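Vv2_1132 (Vibrio vulnificus CMCP6, PDB 5Y9S) is a LysR-type transcriptional regulator that assembles as a tetramer and probably binds DNA through winged helix-turn-helix domains. Local coordinates at residues D[237-242]-D[249-254]; D[181-186]-D[254-259]; D[42-47]-D[54-59]. All coordinates share one frame; numbering follows the deposited sequence.

How the contacts relate
Along the chain, contact 3 (42-47 with 54-59) comes first, in the N-terminal helix-turn-helix domain, and it closes before contacts 1 and 2 open. Contacts 1 and 2 lie in the substrate-binding domain, their centres only 6 Å apart, and contact 1 is nested within the loop that contact 2 closes. They share His254, and strands 248-252 and 172-186 are antiparallel neighbours in one sheet, so helix 235-243 and the turn into helix 257-261 pack against adjoining strands. Contact 3 is about 55 Å from contact 1 and 59 Å from contact 2, centre to centre, consistent with separate DNA-binding and regulatory units in one chain.

Contact 1: residues D[237-242]-D[249-254]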
loop_
_atom_site.group_PDB
_atom_site.type_symbol
_atom_site.label_atom_id
_atom_site.label_comp_id
_atom_site.label_asym_id
_atom_site.label_seq_id
_atom_site.Cartn_x
_atom_site.Cartn_y
_atom_site.Cartn_z
ATOM N N SER D 237 -29.679 -18.579 -14.657
ATOM C CA SER D 237 -29.906 -19.288 -13.399
ATOM C C SER D 237 -31.386 -19.355 -13.080
ATOM O O SER D 237 -31.874 -20.395 -12.626
ATOM C CB SER D 237 -29.174 -18.603 -12.243
ATOM O OG SER D 237 -27.829 -18.979 -12.237
ATOM N N LEU D 238 -32.100 -18.239 -13.278
ATOM C CA LEU D 238 -33.541 -18.276 -13.130
ATOM C C LEU D 238 -34.118 -19.412 -13.956
ATOM O O LEU D 238 -34.937 -20.200 -13.462
ATOM C CB LEU D 238 -34.158 -16.946 -13.550
ATOM C CG LEU D 238 -33.724 -15.786 -12.668
ATOM C CD1 LEU D 238 -34.151 -14.502 -13.333
ATOM C CD2 LEU D 238 -34.287 -15.898 -11.262
ATOM N N VAL D 239 -33.639 -19.550 -15.198
ATOM C CA VAL D 239 -34.185 -20.554 -16.104
ATOM C C VAL D 239 -33.973 -21.962 -15.543
ATOM O O VAL D 239 -34.906 -22.767 -15.504
ATOM C CB VAL D 239 -33.577 -20.387 -17.509
ATOM C CG1 VAL D 239 -33.811 -21.655 -18.354
ATOM C CG2 VAL D 239 -34.195 -19.158 -18.177
ATOM N N LYS D 240 -32.755 -22.270 -15.068
ATOM C CA LYS D 240 -32.532 -23.577 -14.451
ATOM C C LYS D 240 -33.499 -23.803 -13.302
ATOM O O LYS D 240 -34.172 -24.835 -13.239
ATOM C CB LYS D 240 -31.091 -23.717 -13.947
ATOM C CG LYS D 240 -30.070 -23.929 -15.026
ATOM C CD LYS D 240 -30.429 -25.089 -15.934
ATOM C CE LYS D 240 -29.380 -25.219 -17.048
ATOM N NZ LYS D 240 -28.677 -26.549 -17.013
ATOM N N MET D 241 -33.583 -22.831 -12.387
ATOM C CA MET D 241 -34.493 -22.925 -11.252
ATOM C C MET D 241 -35.924 -23.138 -11.713
ATOM O O MET D 241 -36.669 -23.929 -11.118
ATOM C CB MET D 241 -34.404 -21.643 -10.419
ATOM C CG MET D 241 -33.173 -21.534 -9.511
ATOM S SD MET D 241 -32.787 -23.080 -8.650
ATOM C CE MET D 241 -33.618 -22.761 -7.123
ATOM N N ALA D 242 -36.348 -22.406 -12.745
ATOM C CA ALA D 242 -37.740 -22.523 -13.160
ATOM C C ALA D 242 -38.018 -23.903 -13.744
ATOM O O ALA D 242 -39.085 -24.487 -13.502
ATOM C CB ALA D 242 -38.083 -21.418 -14.154
ATOM N N ALA D 249 -40.536 -17.339 -12.883
ATOM C CA ALA D 249 -39.526 -16.344 -13.220
ATOM C C ALA D 249 -39.999 -15.512 -14.405
ATOM O O ALA D 249 -40.646 -16.034 -15.324
ATOM C CB ALA D 249 -38.189 -17.015 -13.561
ATOM N N TRP D 250 -39.697 -14.212 -14.370
ATOM C CA TRP D 250 -39.852 -13.335 -15.531
ATOM C C TRP D 250 -38.500 -13.266 -16.236
ATOM O O TRP D 250 -37.502 -12.847 -15.636
ATOM C CB TRP D 250 -40.336 -11.934 -15.127
ATOM C CG TRP D 250 -41.870 -11.781 -15.116
ATOM C CD1 TRP D 250 -42.650 -11.155 -16.058
ATOM C CD2 TRP D 250 -42.775 -12.284 -14.125
ATOM N NE1 TRP D 250 -43.979 -11.252 -15.709
ATOM C CE2 TRP D 250 -44.078 -11.929 -14.522
ATOM C CE3 TRP D 250 -42.606 -13.001 -12.939
ATOM C CZ2 TRP D 250 -45.207 -12.270 -13.774
ATOM C CZ3 TRP D 250 -43.735 -13.337 -12.188
ATOM C CH2 TRP D 250 -45.008 -12.978 -12.611
ATOM N N VAL D 251 -38.465 -13.706 -17.491
ATOM C CA VAL D 251 -37.213 -13.816 -18.243
ATOM C C VAL D 251 -37.444 -13.370 -19.674
ATOM O O VAL D 251 -38.539 -13.508 -20.239
ATOM C CB VAL D 251 -36.661 -15.259 -18.246
ATOM C CG1 VAL D 251 -36.285 -15.706 -16.846
ATOM C CG2 VAL D 251 -37.664 -16.228 -18.903
ATOM N N PRO D 252 -36.404 -12.824 -20.288
ATOM C CA PRO D 252 -36.504 -12.416 -21.693
ATOM C C PRO D 252 -36.755 -13.619 -22.586
ATOM O O PRO D 252 -36.232 -14.706 -22.344
ATOM C CB PRO D 252 -35.133 -11.785 -21.972
ATOM C CG PRO D 252 -34.655 -11.340 -20.641
ATOM C CD PRO D 252 -35.173 -12.337 -19.650
ATOM N N MET D 253 -37.571 -13.412 -23.625
ATOM C CA MET D 253 -37.853 -14.507 -24.549
ATOM C C MET D 253 -36.579 -15.123 -25.098
ATOM O O MET D 253 -36.496 -16.340 -25.236
ATOM C CB MET D 253 -38.733 -14.043 -25.725
ATOM C CG MET D 253 -40.219 -13.971 -25.445
ATOM S SD MET D 253 -40.917 -15.613 -25.273
ATOM C CE MET D 253 -40.627 -16.367 -26.854
ATOM N N HIS D 254 -35.565 -14.311 -25.412
ATOM C CA HIS D 254 -34.435 -14.872 -26.150
ATOM C C HIS D 254 -33.618 -15.863 -25.324
ATOM O O HIS D 254 -32.816 -16.619 -25.890
ATOM C CB HIS D 254 -33.525 -13.753 -26.682
ATOM C CG HIS D 254 -32.585 -13.195 -25.664
ATOM N ND1 HIS D 254 -32.884 -12.089 -24.897
ATOM C CD2 HIS D 254 -31.349 -13.594 -25.286
ATOM C CE1 HIS D 254 -31.866 -11.826 -24.093
ATOM N NE2 HIS D 254 -30.924 -12.729 -24.304
#
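Leu238 and Ala249 meet through their beta carbons, CB to CB at 4.0 Å, because both CB atoms are directed at the opposite segment. Helix segment 237-242 passes over strand segment 249-252 with the two axes 8.8 Å apart and their directions 132° from one another. Ala242, one turn after Leu238, sets its CB 4.4 Å from Ala249 CB, so the small strand residue faces two residues one turn apart on the same side of the helix. Val251 is the next to face the helix: with CG1 placed beside its backbone N (chi1 -64°), Val251 brings this methyl to 4.1 Å from Leu238 CB and 4.2 Å from Val239 CG2. Trp250, between Ala249 and Val251, points to the other side of the sheet and packs on Pro184. Alanines suit the close end of this interface and branched valines the wider part. Leu238 continues onto Leu203 and Tyr205 of strand 199-205, while on another side of the helix Ser237 OG is hydrogen-bonded to Ala110 O of the second subunit. No hydrogen bond joins the two segments; this buried interface holds by apolar packing, and the backbone bonds of Ala249 and Val251 run to the neighbouring strand instead.

Contact 2: residues D[181-186]-D[254-259]; sequences KVVPVV and HVIEEE
Val183 is the first residue of 181-186 to touch 254-259: its CG2 methyl lies 3.9 Å from Ile256 CD1, and the two side chains pass at a slant rather than end on. Its backbone pairs with Val251 of strand 248-252, which fixes the level at which its methyl groups stand. Pro184 follows with its ring turned to the opposite side of the strand; lacking an N-H, it must use its carbonyl for the backbone bond to Ala268. Val185 then returns to the side of Ile256. Its CB is directed at the partner segment, and CG1 meets Ile256 CD1 at 3.5 Å, tip to tip, a close approach for two methyl groups. One methyl of Ile256 thus serves both valines, lying against two residues that alternate with Pro184 along the strand. The isoleucine reaches this place because CG1 stands between its backbone N and carbonyl carbon (chi1 54°) and the chain beyond is extended (chi2 169°), carrying CD1 out to the sheet. Ile256 holds the N-cap position, yet its side chain is spent on packing: it also touches Val239 and Val251, while the acidic residues that follow begin the helix on a more exposed surface, Glu257 forming a salt bridge with Lys116. Beta-branched residues suit the strand and offer broad hydrophobic sides. Such a helix start laid over a beta-sheet is the layered alpha/beta packing of the periplasmic-binding-protein-like fold used by LysR substrate-binding domains.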
loop_
_atom_site.group_PDB
_atom_site.type_symbol
_atom_site.label_atom_id
_atom_site.label_comp_id
_atom_site.label_asym_id
_atom_site.label_seq_id
_atom_site.Cartn_x
_atom_site.Cartn_y
_atom_site.Cartn_z
ATOM N N LYS D 181 -40.174 -9.472 -25.477
ATOM C CA LYS D 181 -40.842 -9.290 -24.202
ATOM C C LYS D 181 -40.114 -10.076 -23.119
ATOM O O LYS D 181 -39.403 -11.057 -23.391
ATOM C CB LYS D 181 -42.314 -9.726 -24.278
ATOM C CG LYS D 181 -43.103 -9.186 -25.498
ATOM C CD LYS D 181 -43.742 -7.818 -25.214
ATOM C CE LYS D 181 -44.999 -7.573 -26.056
ATOM N NZ LYS D 181 -46.218 -7.441 -25.200
ATOM N N VAL D 182 -40.272 -9.612 -21.891
ATOM C CA VAL D 182 -39.863 -10.352 -20.711
ATOM C C VAL D 182 -41.103 -11.063 -20.183
ATOM O O VAL D 182 -42.076 -10.415 -19.793
ATOM C CB VAL D 182 -39.251 -9.424 -19.653
ATOM C CG1 VAL D 182 -39.103 -10.167 -18.347
ATOM C CG2 VAL D 182 -37.903 -8.868 -20.144
ATOM N N VAL D 183 -41.093 -12.390 -20.195
ATOM C CA VAL D 183 -42.329 -13.142 -19.950
ATOM C C VAL D 183 -42.229 -13.999 -18.701
ATOM O O VAL D 183 -41.135 -14.447 -18.342
ATOM C CB VAL D 183 -42.689 -14.009 -21.158
ATOM C CG1 VAL D 183 -42.825 -13.118 -22.395
ATOM C CG2 VAL D 183 -41.646 -15.120 -21.353
ATOM N N PRO D 184 -43.331 -14.227 -17.994
ATOM C CA PRO D 184 -43.296 -15.142 -16.845
ATOM C C PRO D 184 -43.355 -16.583 -17.335
ATOM O O PRO D 184 -44.212 -16.933 -18.151
ATOM C CB PRO D 184 -44.549 -14.766 -16.054
ATOM C CG PRO D 184 -45.511 -14.278 -17.119
ATOM C CD PRO D 184 -44.663 -13.623 -18.190
ATOM N N VAL D 185 -42.433 -17.414 -16.849
ATOM C CA VAL D 185 -42.367 -18.820 -17.228
ATOM C C VAL D 185 -42.418 -19.694 -15.984
ATOM O O VAL D 185 -42.084 -19.264 -14.875
ATOM C CB VAL D 185 -41.098 -19.162 -18.035
ATOM C CG1 VAL D 185 -41.136 -18.486 -19.413
ATOM C CG2 VAL D 185 -39.847 -18.800 -17.222
ATOM N N VAL D 186 -42.814 -20.953 -16.201
ATOM C CA VAL D 186 -43.012 -21.911 -15.119
ATOM C C VAL D 186 -42.855 -23.314 -15.683
ATOM O O VAL D 186 -43.112 -23.556 -16.865
ATOM C CB VAL D 186 -44.399 -21.711 -14.454
ATOM C CG1 VAL D 186 -45.502 -22.098 -15.393
ATOM C CG2 VAL D 186 -44.494 -22.489 -13.162
ATOM N N HIS D 254 -35.565 -14.311 -25.412
ATOM C CA HIS D 254 -34.435 -14.872 -26.150
ATOM C C HIS D 254 -33.618 -15.863 -25.324
ATOM O O HIS D 254 -32.816 -16.619 -25.890
ATOM C CB HIS D 254 -33.525 -13.753 -26.682
ATOM C CG HIS D 254 -32.585 -13.195 -25.664
ATOM N ND1 HIS D 254 -32.884 -12.089 -24.897
ATOM C CD2 HIS D 254 -31.349 -13.594 -25.286
ATOM C CE1 HIS D 254 -31.866 -11.826 -24.093
ATOM N NE2 HIS D 254 -30.924 -12.729 -24.304
ATOM N N VAL D 255 -33.822 -15.893 -24.005
ATOM C CA VAL D 255 -33.094 -16.822 -23.149
ATOM C C VAL D 255 -33.755 -18.194 -23.079
ATOM O O VAL D 255 -33.095 -19.164 -22.686
ATOM C CB VAL D 255 -32.926 -16.180 -21.755
ATOM C CG1 VAL D 255 -32.311 -17.130 -20.769
ATOM C CG2 VAL D 255 -32.057 -14.934 -21.869
ATOM N N ILE D 256 -35.011 -18.329 -23.517
ATOM C CA ILE D 256 -35.768 -19.558 -23.317
ATOM C C ILE D 256 -36.232 -20.180 -24.628
ATOM O O ILE D 256 -37.128 -21.026 -24.620
ATOM C CB ILE D 256 -36.976 -19.316 -22.395
ATOM C CG1 ILE D 256 -37.806 -18.165 -22.952
ATOM C CG2 ILE D 256 -36.520 -18.989 -21.007
ATOM C CD1 ILE D 256 -39.172 -17.984 -22.298
ATOM N N GLU D 257 -35.666 -19.759 -25.759
ATOM C CA GLU D 257 -36.147 -20.244 -27.052
ATOM C C GLU D 257 -36.134 -21.764 -27.106
ATOM O O GLU D 257 -37.109 -22.384 -27.543
ATOM C CB GLU D 257 -35.297 -19.658 -28.181
ATOM C CG GLU D 257 -35.893 -19.817 -29.578
ATOM C CD GLU D 257 -34.906 -19.460 -30.696
ATOM O OE1 GLU D 257 -33.997 -18.631 -30.466
ATOM O OE2 GLU D 257 -35.039 -20.014 -31.809
ATOM N N GLU D 258 -35.051 -22.380 -26.622
ATOM C CA GLU D 258 -34.906 -23.832 -26.656
ATOM C C GLU D 258 -35.748 -24.522 -25.589
ATOM O O GLU D 258 -36.303 -25.595 -25.846
ATOM C CB GLU D 258 -33.438 -24.213 -26.490
ATOM C CG GLU D 258 -33.153 -25.691 -26.674
ATOM C CD GLU D 258 -31.668 -25.967 -26.823
ATOM O OE1 GLU D 258 -31.009 -26.314 -25.812
ATOM O OE2 GLU D 258 -31.158 -25.816 -27.954
ATOM N N GLU D 259 -35.846 -23.943 -24.384
ATOM C CA GLU D 259 -36.706 -24.532 -23.357
ATOM C C GLU D 259 -38.167 -24.558 -23.799
ATOM O O GLU D 259 -38.875 -25.544 -23.560
ATOM C CB GLU D 259 -36.563 -23.780 -22.035
ATOM C CG GLU D 259 -35.238 -24.013 -21.293
ATOM C CD GLU D 259 -34.071 -23.223 -21.900
ATOM O OE1 GLU D 259 -34.293 -22.528 -22.921
ATOM O OE2 GLU D 259 -32.934 -23.305 -21.366
#

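Contact 3: residues D[42-47]-D[54-59]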
loop_
_atom_site.group_PDB
_atom_site.type_symbol
_atom_site.label_atom_id
_atom_site.label_comp_id
_atom_site.label_asym_id
_atom_site.label_seq_id
_atom_site.Cartn_x
_atom_site.Cartn_y
_atom_site.Cartn_z
ATOM N N ARG D 42 18.578 -20.264 -4.510
ATOM C CA ARG D 42 19.429 -19.080 -4.504
ATOM C C ARG D 42 18.601 -17.815 -4.348
ATOM O O ARG D 42 19.050 -16.852 -3.713
ATOM C CB ARG D 42 20.266 -19.036 -5.784
ATOM C CG ARG D 42 21.539 -18.197 -5.698
ATOM C CD ARG D 42 22.503 -18.603 -6.819
ATOM N NE ARG D 42 23.107 -19.915 -6.586
ATOM C CZ ARG D 42 22.993 -20.964 -7.399
ATOM N NH1 ARG D 42 22.283 -20.868 -8.521
ATOM N NH2 ARG D 42 23.600 -22.114 -7.091
ATOM N N ARG D 43 17.380 -17.807 -4.885
ATOM C CA ARG D 43 16.561 -16.614 -4.746
ATOM C C ARG D 43 16.100 -16.467 -3.308
ATOM O O ARG D 43 16.233 -15.393 -2.714
ATOM C CB ARG D 43 15.379 -16.666 -5.712
ATOM C CG ARG D 43 15.827 -16.708 -7.184
ATOM C CD ARG D 43 15.016 -15.805 -8.105
ATOM N NE ARG D 43 13.612 -16.170 -8.100
ATOM C CZ ARG D 43 12.926 -16.412 -9.201
ATOM N NH1 ARG D 43 13.547 -16.324 -10.362
ATOM N NH2 ARG D 43 11.638 -16.742 -9.144
ATOM N N ILE D 44 15.608 -17.563 -2.718
ATOM C CA ILE D 44 15.153 -17.543 -1.331
ATOM C C ILE D 44 16.285 -17.113 -0.403
ATOM O O ILE D 44 16.081 -16.370 0.571
ATOM C CB ILE D 44 14.594 -18.925 -0.962
ATOM C CG1 ILE D 44 13.318 -19.198 -1.783
ATOM C CG2 ILE D 44 14.381 -19.050 0.534
ATOM C CD1 ILE D 44 12.062 -18.523 -1.230
ATOM N N GLN D 45 17.499 -17.555 -0.697
ATOM C CA GLN D 45 18.630 -17.201 0.145
ATOM C C GLN D 45 18.977 -15.725 0.002
ATOM O O GLN D 45 19.197 -15.039 1.003
ATOM C CB GLN D 45 19.822 -18.093 -0.198
ATOM C CG GLN D 45 21.166 -17.500 0.156
ATOM C CD GLN D 45 22.289 -18.529 0.055
ATOM O OE1 GLN D 45 22.401 -19.235 -0.948
ATOM N NE2 GLN D 45 23.107 -18.628 1.099
ATOM N N ALA D 46 18.970 -15.206 -1.234
ATOM C CA ALA D 46 19.194 -13.775 -1.427
ATOM C C ALA D 46 18.136 -12.941 -0.709
ATOM O O ALA D 46 18.454 -11.899 -0.119
ATOM C CB ALA D 46 19.208 -13.433 -2.911
ATOM N N LEU D 47 16.877 -13.377 -0.751
ATOM C CA LEU D 47 15.826 -12.661 -0.024
ATOM C C LEU D 47 16.097 -12.669 1.474
ATOM O O LEU D 47 15.843 -11.674 2.161
ATOM C CB LEU D 47 14.460 -13.286 -0.303
ATOM C CG LEU D 47 13.320 -12.789 0.589
ATOM C CD1 LEU D 47 13.090 -11.270 0.454
ATOM C CD2 LEU D 47 12.069 -13.521 0.266
ATOM N N PRO D 54 16.168 -14.940 9.072
ATOM C CA PRO D 54 15.593 -16.095 8.382
ATOM C C PRO D 54 14.072 -15.971 8.331
ATOM O O PRO D 54 13.419 -15.670 9.329
ATOM C CB PRO D 54 16.061 -17.299 9.225
ATOM C CG PRO D 54 16.395 -16.727 10.577
ATOM C CD PRO D 54 16.811 -15.316 10.351
ATOM N N LEU D 55 13.516 -16.155 7.145
ATOM C CA LEU D 55 12.063 -16.138 7.020
ATOM C C LEU D 55 11.475 -17.529 7.194
ATOM O O LEU D 55 10.382 -17.669 7.753
ATOM C CB LEU D 55 11.667 -15.553 5.666
ATOM C CG LEU D 55 12.194 -14.129 5.503
ATOM C CD1 LEU D 55 11.978 -13.533 4.061
ATOM C CD2 LEU D 55 11.507 -13.278 6.553
ATOM N N PHE D 56 12.198 -18.555 6.759
ATOM C CA PHE D 56 11.714 -19.927 6.788
ATOM C C PHE D 56 12.500 -20.717 7.812
ATOM O O PHE D 56 13.730 -20.599 7.900
ATOM C CB PHE D 56 11.806 -20.570 5.404
ATOM C CG PHE D 56 10.935 -19.886 4.384
ATOM C CD1 PHE D 56 9.587 -20.222 4.264
ATOM C CD2 PHE D 56 11.444 -18.876 3.589
ATOM C CE1 PHE D 56 8.772 -19.563 3.334
ATOM C CE2 PHE D 56 10.641 -18.228 2.657
ATOM C CZ PHE D 56 9.309 -18.579 2.532
ATOM N N ASP D 57 11.776 -21.457 8.630
ATOM C CA ASP D 57 12.370 -22.534 9.408
ATOM C C ASP D 57 12.527 -23.706 8.449
ATOM O O ASP D 57 11.549 -24.377 8.111
ATOM C CB ASP D 57 11.484 -22.890 10.590
ATOM C CG ASP D 57 12.173 -23.791 11.575
ATOM O OD1 ASP D 57 11.936 -23.595 12.789
ATOM O OD2 ASP D 57 12.958 -24.667 11.134
ATOM N N ARG D 58 13.750 -23.958 7.988
ATOM C CA ARG D 58 13.911 -24.986 6.969
ATOM C C ARG D 58 14.045 -26.392 7.547
ATOM O O ARG D 58 13.927 -27.370 6.797
ATOM C CB ARG D 58 15.097 -24.628 6.060
ATOM C CG ARG D 58 14.719 -23.511 5.055
ATOM C CD ARG D 58 15.891 -23.053 4.185
ATOM N NE ARG D 58 17.009 -22.556 4.975
ATOM C CZ ARG D 58 18.293 -22.783 4.691
ATOM N NH1 ARG D 58 18.635 -23.519 3.632
ATOM N NH2 ARG D 58 19.252 -22.278 5.477
ATOM N N THR D 59 14.242 -26.531 8.855
ATOM C CA THR D 59 14.372 -27.847 9.461
ATOM C C THR D 59 13.036 -28.455 9.864
ATOM O O THR D 59 13.020 -29.521 10.486
ATOM C CB THR D 59 15.304 -27.782 10.670
ATOM O OG1 THR D 59 14.652 -27.082 11.728
ATOM C CG2 THR D 59 16.564 -27.032 10.304
#
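Glu48 OE1 accepts hydrogen bonds from two successive backbone N-H groups, those of Leu55 and Phe56, the two residues whose side chains pack on helix 37-51. The setting is a winged helix-turn-helix domain: helix 37-51 is the third helix, the one that in LysR relatives reads the DNA, and strand 56-57 pairs with strand 64-65 to form the wing. A carboxylate in the last turn of the helix thus ties the start of the wing to the helix, and the leucine and phenylalanine are held facing it.

Leu47 meets Leu55 with the two side chains crossing at about a right angle. Leu55 CD1 sits against the branch of its partner, touching Leu47 CG and Leu47 CD2 at 3.8 Å each. Leu47 can offer this branch because its CG lies opposite the backbone N (chi1 170°), swung round the helix toward the wing. Both leucines also pack on Phe72 of helix 67-90, so their forked ends fill the junction of three elements.

One turn earlier, Ile44 extends its long arm to the phenyl group: Ile44 CD1 is 4.1 Å from Phe56 CE2, again with the side chains crossed at nearly 90°. Phe56 is a broad apolar group suited to the buried, inward side of the wing strand, and its ring also meets Phe17 of helix 11-22, with Leu20 of that helix touching both Ile44 and Phe56.

Beyond the core the chain turns at the surface. Asp57 makes an Asx turn, in which Thr59 N lies 3.2 Å from Asp57 OD2 and meets it nearly along the C-O axis. Thr59 OG1 donates to the syn lone pair of the same oxygen, Asp57 OD2, at 3.0 Å.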